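PDB 7JRM: F5/8 type C domain protein from Clostridium perfringens, which probably binds mucin glycans for the O-glycopeptidase ZmpB, through a calcium-bearing carbohydrate-binding module linked to Ig-like and other domains. Local coordinates for residues D23-I28 / S40-K45; Q111-L114 / S120-T123; K304-S309 / T340-A345; T419-D424 / F429-K434. All coordinates share one frame; numbering follows the deposited sequence.

Contact 1: residues D23-I28 / S40-K45; sequences DLMKGI and SKVQIK
Ile28 and Val42 mark the nearest approach of the two backbones, with CA atoms 8.2 Å apart, so no main-chain bond spans the gap and side chains alone make the contact. The loop 23-28 is wound tightly: a type I turn runs from Asp23 to Lys26 and a type II turn from Met25 to Ile28, with Gly27 at the positive phi that the second turn needs. Met25 does most of the reaching. Its chain bends at both chi2 (-73°) and chi3 (-49°), which drops the terminal methyl onto Val42, CE lying 3.6 Å from Val42 CG1. The two side chains run past one another in opposite directions. The same Val42 CG1 also receives Ile28 CG2 at 3.8 Å, so this one methyl touches both the thioether end and the branch methyl of the loop. Farther along the strand, Ile44 CD1 comes only within 4.4 Å of Met25 SD, a looser touch at the exposed margin. At the start of the loop, Asp23 OD1 accepts a weak bond from Met25 N. Tyr61 of strand 55-64 touches both Met25 and Ile28, and its hydroxyl, with Arg75, bonds to Leu24 O. The loop is thereby laid over strand 55-64 to meet strand 43-47 at the sheet edge, an apolar side-chain join within a bacterial surface Ig-like domain.

Contact 2: residues Q111-L114 / S120-T123; sequences QIRL and SVET
Leu114 O accepts the shortest polar bond between the strands, from Glu122 N at 2.8 Å, tilted 27° from the carbonyl plane. Its return partner, Leu114 N to Glu122 O at 2.9 Å, lies in the carbonyl plane of Glu122; together they make Leu114 and Glu122 a hydrogen-bonded antiparallel pair. Arg113 and Thr123 form the neighbouring non-hydrogen-bonded pair, their CA atoms 4.5 Å apart. On their face of the sheet the side chains lie alongside, pointing the same way, with Arg113 CG 3.9 Å from Thr123 OG1. Val121 CG1, from the same strand as Thr123, packs against Arg113 CB at 3.9 Å. Thr123 CG2, anti to the backbone N (OG1 at chi1 -48°), also reaches Gln111 and meets its CD at 3.9 Å. Farther out, Gln111 O lies in plane at the edge of the Arg113 guanidinium. In the link between the strands, Asn116 ND2 hydrogen-bonds Glu122 OE1 and Ser120 OG, and Ser120 OG also bonds Asp118 OD1. This two-stranded hairpin lies on the larger antiparallel sheet of the NPCBM/NEW2 domain: Ile112 and Leu114 cover Asp217 and Ala219 of strand 215-224, while Arg113 reaches toward Arg154 and His155.

Contact 3: residues K304-S309 / T340-A345; sequences KYLLKS and TGLENA
Leu306 and Leu342 meet without a flat group between them; the carboxylate of Glu343 and the amide of Asn344, both in segment 340-345, turn back to Gly341 and fix the loop that presents Leu342. Glu343 OE1 is reached by Gly341 N at 2.9 Å on its syn side, 26° out of the carboxylate plane. The amide of Asn344 offers ND2 to Gly341 O at 3.1 Å, with that oxygen 18° out of the amide plane of Asn344. Gly341 O is held twice, since Asn344 N also donates to it at 3.2 Å, and both donors come from the same face of the carbonyl. Gly341 has a positive phi that suits glycine, and the short 3-10 turn 342-344 follows directly. The parallel strands 330-332 and 350-352 on either side of this loop along the chain, with the regular leucine spacing of the sequence, are consistent with a leucine-rich repeat region, and helix 304-314 packs onto the loop between them. Across the gap, one side chain of the helix does the work. Leu306 has CG opposite its backbone N (chi1 177°), which carries both methyls out from the helix: CD1 touches Leu342 CD1 at 4.1 Å, the two chains crossing at a slant, and CD2 rests 3.5 Å from Thr340 O. Thr340 OG1 turns to Asp338, two residues earlier in the same loop. Around the pair, Leu333 lies against Leu306 and Met325 of helix 322-326 against Leu342, while Ser309 OG bonds to Ser334 N.

Contact 4: residues T419-D424 / F429-K434; sequences TILEQD and FTINTK
Two strands that belong to different sheets face each other here: Leu421 and Gln423, on the edge strand 419-424 of the seven-stranded mixed sheet, meet Ile431 and Phe429 of strand 428-432, which pairs with strand 391-395. The CA atoms of Leu421 and Ile431 are 9.1 Å apart, so no backbone bond links the strands and the meeting is one of side chains. Leu421 CD2 lies 4.2 Å from Ile431 CG2, a methyl-to-methyl touch. Next to it, the amide nitrogen of Gln423, NE2, comes to 4.2 Å from Phe429 CB. Gln423 gets there with CG flanked by both the backbone N and the carbonyl carbon (chi1 68°) and an almost straight chain beyond; its amide meets the root of the phenylalanine, whose ring leads off to Val443. Ile431 also packs on Val443, in strand 440-449 of the larger sheet, an arrangement consistent with the facing sheets of an Ig-like sandwich. Ile420 and Leu421 both bond through the backbone to Val412, and their torsions fit a classic beta bulge, which explains why the CB atoms of these adjacent residues both point at strand 428-432. Ile420 fills the side toward Tyr441 and Leu436. Past the end of strand 428-432 the chain bends in an Asx turn: Lys434 N donates to Asn432 OD1 at 2.9 Å, from well above the plane of that carbonyl (45°). Lys434 NZ finds Gly390 O, just before strand 391-395. On the opposite flank of strand 419-424, Glu422 makes a salt bridge with Arg411 of the neighbouring strand.

How the contacts relate
The four contacts follow one another along the chain, each closing before the next opens, and they gather at two ends of an elongated molecule. Contacts 1 and 2, in the Ig-like and NPCBM/NEW2 ranges, lie with centres about 29 Å apart on one side of the chain's centre. Contacts 3 and 4 lie on the other side, centres about 36 Å apart, and share the region of the seven-stranded sheet: the loop of contact 3 connects strands at one end of it, and contact 4 uses its outermost strand 419-424. Helices 232-242, 251-270 and 273-288 come between the pairs in sequence. With contacts 1 and 4 some 91 Å apart between centres, each belongs to a separate part of the chain, none touching another.

Contact 1: residues D23-I28 / S40-K45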
loop_
_atom_site.group_PDB
_atom_site.type_symbol
_atom_site.label_atom_id
_atom_site.label_comp_id
_atom_site.label_asym_id
_atom_site.label_seq_id
_atom_site.Cartn_x
_atom_site.Cartn_y
_atom_site.Cartn_z
ATOM N N ASP A 23 -11.465 13.539 15.024
ATOM C CA ASP A 23 -11.150 14.264 16.249
ATOM C C ASP A 23 -12.379 14.208 17.148
ATOM O O ASP A 23 -13.384 14.875 16.879
ATOM C CB ASP A 23 -10.747 15.706 15.945
ATOM C CG ASP A 23 -10.383 16.489 17.194
ATOM O OD1 ASP A 23 -10.074 15.859 18.227
ATOM O OD2 ASP A 23 -10.402 17.737 17.140
ATOM N N LEU A 24 -12.299 13.406 18.213
ATOM C CA LEU A 24 -13.447 13.212 19.093
ATOM C C LEU A 24 -13.821 14.474 19.857
ATOM O O LEU A 24 -14.929 14.548 20.400
ATOM C CB LEU A 24 -13.163 12.078 20.078
ATOM C CG LEU A 24 -13.133 10.665 19.496
ATOM C CD1 LEU A 24 -12.874 9.653 20.594
ATOM C CD2 LEU A 24 -14.431 10.351 18.770
ATOM N N MET A 25 -12.932 15.462 19.913
ATOM C CA MET A 25 -13.183 16.706 20.628
ATOM C C MET A 25 -13.531 17.858 19.696
ATOM O O MET A 25 -13.648 18.999 20.155
ATOM C CB MET A 25 -11.969 17.071 21.483
ATOM C CG MET A 25 -11.582 16.005 22.493
ATOM S SD MET A 25 -12.744 15.920 23.866
ATOM C CE MET A 25 -12.850 17.652 24.306
ATOM N N LYS A 26 -13.702 17.588 18.404
ATOM C CA LYS A 26 -14.020 18.638 17.444
ATOM C C LYS A 26 -15.416 19.188 17.713
ATOM O O LYS A 26 -16.397 18.437 17.719
ATOM C CB LYS A 26 -13.919 18.095 16.020
ATOM C CG LYS A 26 -14.435 19.044 14.949
ATOM C CD LYS A 26 -13.692 20.369 14.974
ATOM C CE LYS A 26 -13.639 20.995 13.590
ATOM N NZ LYS A 26 -12.678 22.129 13.532
ATOM N N GLY A 27 -15.504 20.496 17.940
ATOM C CA GLY A 27 -16.776 21.144 18.174
ATOM C C GLY A 27 -17.276 21.102 19.599
ATOM O O GLY A 27 -18.403 21.542 19.855
ATOM N N ILE A 28 -16.483 20.593 20.535
ATOM C CA ILE A 28 -16.882 20.510 21.936
ATOM C C ILE A 28 -16.394 21.754 22.664
ATOM O O ILE A 28 -15.201 22.081 22.625
ATOM C CB ILE A 28 -16.330 19.234 22.592
ATOM C CG1 ILE A 28 -16.866 17.993 21.877
ATOM C CG2 ILE A 28 -16.686 19.197 24.072
ATOM C CD1 ILE A 28 -18.369 17.841 21.960
ATOM N N SER A 40 -10.499 22.977 28.064
ATOM C CA SER A 40 -9.334 22.108 28.188
ATOM C C SER A 40 -9.540 20.999 29.212
ATOM O O SER A 40 -8.792 20.016 29.198
ATOM C CB SER A 40 -8.102 22.932 28.561
ATOM O OG SER A 40 -8.282 23.584 29.807
ATOM N N LYS A 41 -10.528 21.131 30.095
ATOM C CA LYS A 41 -10.788 20.143 31.132
ATOM C C LYS A 41 -11.915 19.185 30.766
ATOM O O LYS A 41 -12.395 18.448 31.635
ATOM C CB LYS A 41 -11.109 20.842 32.455
ATOM N N VAL A 42 -12.347 19.172 29.509
ATOM C CA VAL A 42 -13.438 18.303 29.085
ATOM C C VAL A 42 -12.920 16.878 28.961
ATOM O O VAL A 42 -11.885 16.632 28.329
ATOM C CB VAL A 42 -14.042 18.792 27.759
ATOM C CG1 VAL A 42 -15.026 17.767 27.212
ATOM C CG2 VAL A 42 -14.719 20.138 27.949
ATOM N N GLN A 43 -13.635 15.934 29.568
ATOM C CA GLN A 43 -13.296 14.523 29.507
ATOM C C GLN A 43 -14.445 13.744 28.879
ATOM O O GLN A 43 -15.586 14.211 28.826
ATOM C CB GLN A 43 -12.981 13.964 30.901
ATOM N N ILE A 44 -14.130 12.545 28.402
ATOM C CA ILE A 44 -15.113 11.674 27.768
ATOM C C ILE A 44 -15.657 10.712 28.817
ATOM O O ILE A 44 -14.893 9.985 29.461
ATOM C CB ILE A 44 -14.502 10.912 26.583
ATOM C CG1 ILE A 44 -13.949 11.894 25.548
ATOM C CG2 ILE A 44 -15.536 9.991 25.953
ATOM C CD1 ILE A 44 -12.473 11.722 25.274
ATOM N N LYS A 45 -16.978 10.708 28.986
ATOM C CA LYS A 45 -17.616 9.846 29.974
ATOM C C LYS A 45 -18.078 8.518 29.390
ATOM O O LYS A 45 -18.077 7.506 30.099
ATOM C CB LYS A 45 -18.809 10.569 30.607
ATOM C CG LYS A 45 -19.414 9.847 31.800
ATOM C CD LYS A 45 -20.415 10.727 32.528
#

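Contact 2: residues Q111-L114 / S120-T123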
loop_
_atom_site.group_PDB
_atom_site.type_symbol
_atom_site.label_atom_id
_atom_site.label_comp_id
_atom_site.label_asym_id
_atom_site.label_seq_id
_atom_site.Cartn_x
_atom_site.Cartn_y
_atom_site.Cartn_z
ATOM N N GLN A 111 -24.144 32.255 -7.542
ATOM C CA GLN A 111 -23.575 31.093 -6.877
ATOM C C GLN A 111 -24.028 31.030 -5.423
ATOM O O GLN A 111 -24.322 32.051 -4.793
ATOM C CB GLN A 111 -22.047 31.128 -6.942
ATOM C CG GLN A 111 -21.465 30.894 -8.325
ATOM C CD GLN A 111 -19.969 31.136 -8.370
ATOM O OE1 GLN A 111 -19.502 32.258 -8.173
ATOM N NE2 GLN A 111 -19.205 30.080 -8.628
ATOM N N ILE A 112 -24.087 29.812 -4.891
ATOM C CA ILE A 112 -24.425 29.621 -3.485
ATOM C C ILE A 112 -23.279 30.148 -2.633
ATOM O O ILE A 112 -22.142 29.671 -2.732
ATOM C CB ILE A 112 -24.714 28.145 -3.187
ATOM C CG1 ILE A 112 -26.021 27.720 -3.859
ATOM C CG2 ILE A 112 -24.774 27.908 -1.687
ATOM C CD1 ILE A 112 -26.224 26.228 -3.904
ATOM N N ARG A 113 -23.572 31.141 -1.797
ATOM C CA ARG A 113 -22.549 31.814 -1.009
ATOM C C ARG A 113 -23.053 32.022 0.410
ATOM O O ARG A 113 -24.135 32.578 0.614
ATOM C CB ARG A 113 -22.165 33.159 -1.639
ATOM C CG ARG A 113 -21.423 33.026 -2.961
ATOM C CD ARG A 113 -21.264 34.369 -3.656
ATOM N NE ARG A 113 -22.545 35.024 -3.904
ATOM C CZ ARG A 113 -22.797 36.300 -3.628
ATOM N NH1 ARG A 113 -21.855 37.063 -3.092
ATOM N NH2 ARG A 113 -23.991 36.812 -3.887
ATOM N N LEU A 114 -22.262 31.578 1.384
ATOM C CA LEU A 114 -22.578 31.729 2.795
ATOM C C LEU A 114 -21.415 32.412 3.501
ATOM O O LEU A 114 -20.347 32.632 2.921
ATOM C CB LEU A 114 -22.884 30.375 3.450
ATOM C CG LEU A 114 -24.114 29.634 2.925
ATOM C CD1 LEU A 114 -24.339 28.347 3.703
ATOM C CD2 LEU A 114 -25.343 30.527 2.988
ATOM N N SER A 120 -15.193 35.624 6.202
ATOM C CA SER A 120 -15.003 35.406 4.779
ATOM C C SER A 120 -16.221 34.695 4.195
ATOM O O SER A 120 -17.040 34.118 4.914
ATOM C CB SER A 120 -13.735 34.592 4.513
ATOM O OG SER A 120 -13.839 33.287 5.055
ATOM N N VAL A 121 -16.334 34.744 2.871
ATOM C CA VAL A 121 -17.472 34.175 2.158
ATOM C C VAL A 121 -17.075 32.812 1.609
ATOM O O VAL A 121 -16.020 32.671 0.978
ATOM C CB VAL A 121 -17.946 35.108 1.030
ATOM C CG1 VAL A 121 -18.989 34.414 0.165
ATOM C CG2 VAL A 121 -18.502 36.399 1.611
ATOM N N GLU A 122 -17.917 31.810 1.850
ATOM C CA GLU A 122 -17.709 30.466 1.328
ATOM C C GLU A 122 -18.611 30.262 0.117
ATOM O O GLU A 122 -19.837 30.378 0.224
ATOM C CB GLU A 122 -17.998 29.412 2.397
ATOM C CG GLU A 122 -17.586 28.005 2.002
ATOM C CD GLU A 122 -16.101 27.763 2.172
ATOM O OE1 GLU A 122 -15.448 28.547 2.893
ATOM O OE2 GLU A 122 -15.585 26.791 1.582
ATOM N N THR A 123 -18.005 29.961 -1.028
ATOM C CA THR A 123 -18.732 29.740 -2.270
ATOM C C THR A 123 -18.845 28.244 -2.530
ATOM O O THR A 123 -17.834 27.533 -2.541
ATOM C CB THR A 123 -18.035 30.429 -3.444
ATOM O OG1 THR A 123 -17.714 31.780 -3.086
ATOM C CG2 THR A 123 -18.936 30.435 -4.668
#

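Contact 3: residues K304-S309 / T340-A345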
loop_
_atom_site.group_PDB
_atom_site.type_symbol
_atom_site.label_atom_id
_atom_site.label_comp_id
_atom_site.label_asym_id
_atom_site.label_seq_id
_atom_site.Cartn_x
_atom_site.Cartn_y
_atom_site.Cartn_z
ATOM N N LYS A 304 35.291 -30.782 -2.342
ATOM C CA LYS A 304 36.027 -30.739 -1.084
ATOM C C LYS A 304 36.852 -29.465 -0.955
ATOM O O LYS A 304 37.123 -29.017 0.165
ATOM C CB LYS A 304 36.928 -31.968 -0.961
ATOM N N TYR A 305 37.258 -28.870 -2.079
ATOM C CA TYR A 305 38.021 -27.628 -2.019
ATOM C C TYR A 305 37.138 -26.446 -1.644
ATOM O O TYR A 305 37.598 -25.521 -0.965
ATOM C CB TYR A 305 38.719 -27.374 -3.353
ATOM C CG TYR A 305 39.920 -28.262 -3.590
ATOM C CD1 TYR A 305 39.764 -29.602 -3.922
ATOM C CD2 TYR A 305 41.210 -27.760 -3.479
ATOM C CE1 TYR A 305 40.859 -30.418 -4.137
ATOM C CE2 TYR A 305 42.313 -28.569 -3.693
ATOM C CZ TYR A 305 42.131 -29.896 -4.022
ATOM O OH TYR A 305 43.223 -30.704 -4.237
ATOM N N LEU A 306 35.875 -26.454 -2.078
ATOM C CA LEU A 306 34.938 -25.431 -1.629
ATOM C C LEU A 306 34.646 -25.577 -0.141
ATOM O O LEU A 306 34.534 -24.576 0.577
ATOM C CB LEU A 306 33.647 -25.508 -2.444
ATOM C CG LEU A 306 32.520 -24.551 -2.047
ATOM C CD1 LEU A 306 32.987 -23.107 -2.134
ATOM C CD2 LEU A 306 31.293 -24.776 -2.916
ATOM N N LEU A 307 34.522 -26.818 0.336
ATOM C CA LEU A 307 34.333 -27.052 1.764
ATOM C C LEU A 307 35.529 -26.552 2.564
ATOM O O LEU A 307 35.365 -25.934 3.622
ATOM C CB LEU A 307 34.095 -28.540 2.022
ATOM C CG LEU A 307 34.219 -29.023 3.468
ATOM C CD1 LEU A 307 33.054 -28.518 4.302
ATOM C CD2 LEU A 307 34.305 -30.541 3.521
ATOM N N LYS A 308 36.743 -26.807 2.069
ATOM C CA LYS A 308 37.938 -26.314 2.747
ATOM C C LYS A 308 38.030 -24.795 2.663
ATOM O O LYS A 308 38.491 -24.142 3.607
ATOM C CB LYS A 308 39.184 -26.966 2.146
ATOM C CG LYS A 308 40.493 -26.519 2.779
ATOM C CD LYS A 308 40.500 -26.777 4.276
ATOM C CE LYS A 308 41.856 -26.454 4.882
ATOM N NZ LYS A 308 42.913 -27.384 4.399
ATOM N N SER A 309 37.595 -24.214 1.542
ATOM C CA SER A 309 37.634 -22.763 1.396
ATOM C C SER A 309 36.685 -22.083 2.375
ATOM O O SER A 309 37.024 -21.046 2.958
ATOM C CB SER A 309 37.295 -22.373 -0.042
ATOM O OG SER A 309 38.407 -22.558 -0.900
ATOM N N THR A 340 28.571 -25.825 -6.151
ATOM C CA THR A 340 27.349 -26.338 -5.544
ATOM C C THR A 340 27.393 -26.174 -4.030
ATOM O O THR A 340 28.369 -26.556 -3.377
ATOM C CB THR A 340 27.152 -27.808 -5.911
ATOM O OG1 THR A 340 27.043 -27.935 -7.335
ATOM C CG2 THR A 340 25.888 -28.357 -5.264
ATOM N N GLY A 341 26.326 -25.595 -3.474
ATOM C CA GLY A 341 26.231 -25.275 -2.067
ATOM C C GLY A 341 26.271 -23.786 -1.784
ATOM O O GLY A 341 25.667 -23.334 -0.805
ATOM N N LEU A 342 26.961 -23.017 -2.630
ATOM C CA LEU A 342 27.064 -21.574 -2.442
ATOM C C LEU A 342 25.751 -20.847 -2.694
ATOM O O LEU A 342 25.665 -19.647 -2.412
ATOM C CB LEU A 342 28.152 -21.004 -3.352
ATOM C CG LEU A 342 29.544 -20.894 -2.729
ATOM C CD1 LEU A 342 30.503 -20.182 -3.671
ATOM C CD2 LEU A 342 29.469 -20.181 -1.389
ATOM N N GLU A 343 24.732 -21.534 -3.214
ATOM C CA GLU A 343 23.419 -20.924 -3.377
ATOM C C GLU A 343 22.719 -20.675 -2.047
ATOM O O GLU A 343 21.652 -20.052 -2.037
ATOM C CB GLU A 343 22.538 -21.800 -4.271
ATOM C CG GLU A 343 22.164 -23.146 -3.665
ATOM C CD GLU A 343 23.254 -24.189 -3.833
ATOM O OE1 GLU A 343 24.224 -23.924 -4.572
ATOM O OE2 GLU A 343 23.138 -25.275 -3.229
ATOM N N ASN A 344 23.289 -21.144 -0.937
ATOM C CA ASN A 344 22.711 -20.929 0.382
ATOM C C ASN A 344 23.235 -19.674 1.067
ATOM O O ASN A 344 22.614 -19.205 2.027
ATOM C CB ASN A 344 22.979 -22.141 1.280
ATOM C CG ASN A 344 22.208 -23.373 0.844
ATOM O OD1 ASN A 344 20.993 -23.452 1.020
ATOM N ND2 ASN A 344 22.915 -24.341 0.273
ATOM N N ALA A 345 24.358 -19.124 0.601
ATOM C CA ALA A 345 24.940 -17.914 1.185
ATOM C C ALA A 345 24.242 -16.697 0.584
ATOM O O ALA A 345 24.764 -16.003 -0.292
ATOM C CB ALA A 345 26.444 -17.873 0.950
#

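Contact 4: residues T419-D424 / F429-K434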
loop_
_atom_site.group_PDB
_atom_site.type_symbol
_atom_site.label_atom_id
_atom_site.label_comp_id
_atom_site.label_asym_id
_atom_site.label_seq_id
_atom_site.Cartn_x
_atom_site.Cartn_y
_atom_site.Cartn_z
ATOM N N THR A 419 49.023 -23.660 -33.613
ATOM C CA THR A 419 47.569 -23.714 -33.722
ATOM C C THR A 419 47.186 -24.366 -35.045
ATOM O O THR A 419 47.444 -23.809 -36.118
ATOM C CB THR A 419 46.978 -22.311 -33.613
ATOM O OG1 THR A 419 47.176 -21.810 -32.286
ATOM C CG2 THR A 419 45.488 -22.332 -33.925
ATOM N N ILE A 420 46.573 -25.549 -34.976
ATOM C CA ILE A 420 46.216 -26.261 -36.198
ATOM C C ILE A 420 44.865 -25.820 -36.744
ATOM O O ILE A 420 44.596 -26.019 -37.936
ATOM C CB ILE A 420 46.241 -27.781 -35.967
ATOM C CG1 ILE A 420 44.907 -28.264 -35.394
ATOM C CG2 ILE A 420 47.397 -28.157 -35.049
ATOM C CD1 ILE A 420 44.920 -29.710 -34.968
ATOM N N LEU A 421 44.014 -25.223 -35.914
ATOM C CA LEU A 421 42.743 -24.675 -36.369
ATOM C C LEU A 421 42.177 -23.789 -35.269
ATOM O O LEU A 421 42.568 -23.889 -34.103
ATOM C CB LEU A 421 41.750 -25.782 -36.766
ATOM C CG LEU A 421 40.876 -26.525 -35.749
ATOM C CD1 LEU A 421 39.608 -25.752 -35.399
ATOM C CD2 LEU A 421 40.517 -27.898 -36.294
ATOM N N GLU A 422 41.255 -22.912 -35.663
ATOM C CA GLU A 422 40.604 -21.996 -34.740
ATOM C C GLU A 422 39.275 -21.572 -35.348
ATOM O O GLU A 422 39.192 -21.339 -36.557
ATOM C CB GLU A 422 41.484 -20.774 -34.450
ATOM C CG GLU A 422 40.858 -19.760 -33.510
ATOM C CD GLU A 422 41.870 -18.775 -32.959
ATOM O OE1 GLU A 422 42.927 -19.222 -32.464
ATOM O OE2 GLU A 422 41.608 -17.556 -33.020
ATOM N N GLN A 423 38.243 -21.481 -34.512
ATOM C CA GLN A 423 36.906 -21.151 -34.983
ATOM C C GLN A 423 36.129 -20.477 -33.858
ATOM O O GLN A 423 36.648 -20.255 -32.761
ATOM C CB GLN A 423 36.175 -22.401 -35.484
ATOM C CG GLN A 423 35.838 -23.397 -34.385
ATOM C CD GLN A 423 35.771 -24.822 -34.894
ATOM O OE1 GLN A 423 36.452 -25.185 -35.852
ATOM N NE2 GLN A 423 34.947 -25.641 -34.251
ATOM N N ASP A 424 34.872 -20.152 -34.146
ATOM C CA ASP A 424 33.991 -19.554 -33.156
ATOM C C ASP A 424 33.406 -20.630 -32.250
ATOM O O ASP A 424 33.148 -21.761 -32.674
ATOM C CB ASP A 424 32.865 -18.774 -33.838
ATOM C CG ASP A 424 33.274 -17.361 -34.205
ATOM O OD1 ASP A 424 34.485 -17.060 -34.162
ATOM O OD2 ASP A 424 32.383 -16.551 -34.537
ATOM N N PHE A 429 31.706 -28.606 -30.070
ATOM C CA PHE A 429 32.646 -28.522 -31.179
ATOM C C PHE A 429 32.968 -29.918 -31.692
ATOM O O PHE A 429 33.027 -30.884 -30.925
ATOM C CB PHE A 429 33.943 -27.793 -30.776
ATOM C CG PHE A 429 34.682 -28.436 -29.633
ATOM C CD1 PHE A 429 35.641 -29.409 -29.864
ATOM C CD2 PHE A 429 34.429 -28.052 -28.327
ATOM C CE1 PHE A 429 36.324 -29.997 -28.815
ATOM C CE2 PHE A 429 35.109 -28.634 -27.272
ATOM C CZ PHE A 429 36.058 -29.607 -27.516
ATOM N N THR A 430 33.172 -30.012 -33.005
ATOM C CA THR A 430 33.531 -31.261 -33.667
ATOM C C THR A 430 34.813 -31.032 -34.452
ATOM O O THR A 430 34.883 -30.113 -35.276
ATOM C CB THR A 430 32.408 -31.744 -34.592
ATOM O OG1 THR A 430 31.359 -32.324 -33.807
ATOM C CG2 THR A 430 32.930 -32.781 -35.575
ATOM N N ILE A 431 35.823 -31.857 -34.194
ATOM C CA ILE A 431 37.138 -31.723 -34.809
ATOM C C ILE A 431 37.388 -32.935 -35.694
ATOM O O ILE A 431 37.257 -34.080 -35.241
ATOM C CB ILE A 431 38.246 -31.580 -33.751
ATOM C CG1 ILE A 431 38.049 -30.299 -32.942
ATOM C CG2 ILE A 431 39.620 -31.599 -34.409
ATOM C CD1 ILE A 431 38.677 -30.347 -31.569
ATOM N N ASN A 432 37.746 -32.686 -36.951
ATOM C CA ASN A 432 38.143 -33.767 -37.841
ATOM C C ASN A 432 39.527 -34.267 -37.451
ATOM O O ASN A 432 40.460 -33.475 -37.278
ATOM C CB ASN A 432 38.135 -33.291 -39.294
ATOM C CG ASN A 432 38.848 -34.252 -40.230
ATOM O OD1 ASN A 432 38.813 -35.468 -40.038
ATOM N ND2 ASN A 432 39.501 -33.709 -41.250
ATOM N N THR A 433 39.662 -35.584 -37.310
ATOM C CA THR A 433 40.921 -36.190 -36.899
ATOM C C THR A 433 41.479 -37.179 -37.912
ATOM O O THR A 433 42.522 -37.788 -37.649
ATOM C CB THR A 433 40.757 -36.893 -35.544
ATOM O OG1 THR A 433 42.043 -37.274 -35.046
ATOM C CG2 THR A 433 39.898 -38.135 -35.687
ATOM N N LYS A 434 40.821 -37.356 -39.061
ATOM C CA LYS A 434 41.321 -38.292 -40.064
ATOM C C LYS A 434 42.617 -37.802 -40.697
ATOM O O LYS A 434 43.488 -38.615 -41.031
ATOM C CB LYS A 434 40.264 -38.524 -41.142
ATOM C CG LYS A 434 39.017 -39.239 -40.650
ATOM C CD LYS A 434 37.880 -39.115 -41.653
ATOM C CE LYS A 434 37.609 -37.662 -42.013
ATOM N NZ LYS A 434 37.069 -36.894 -40.857
#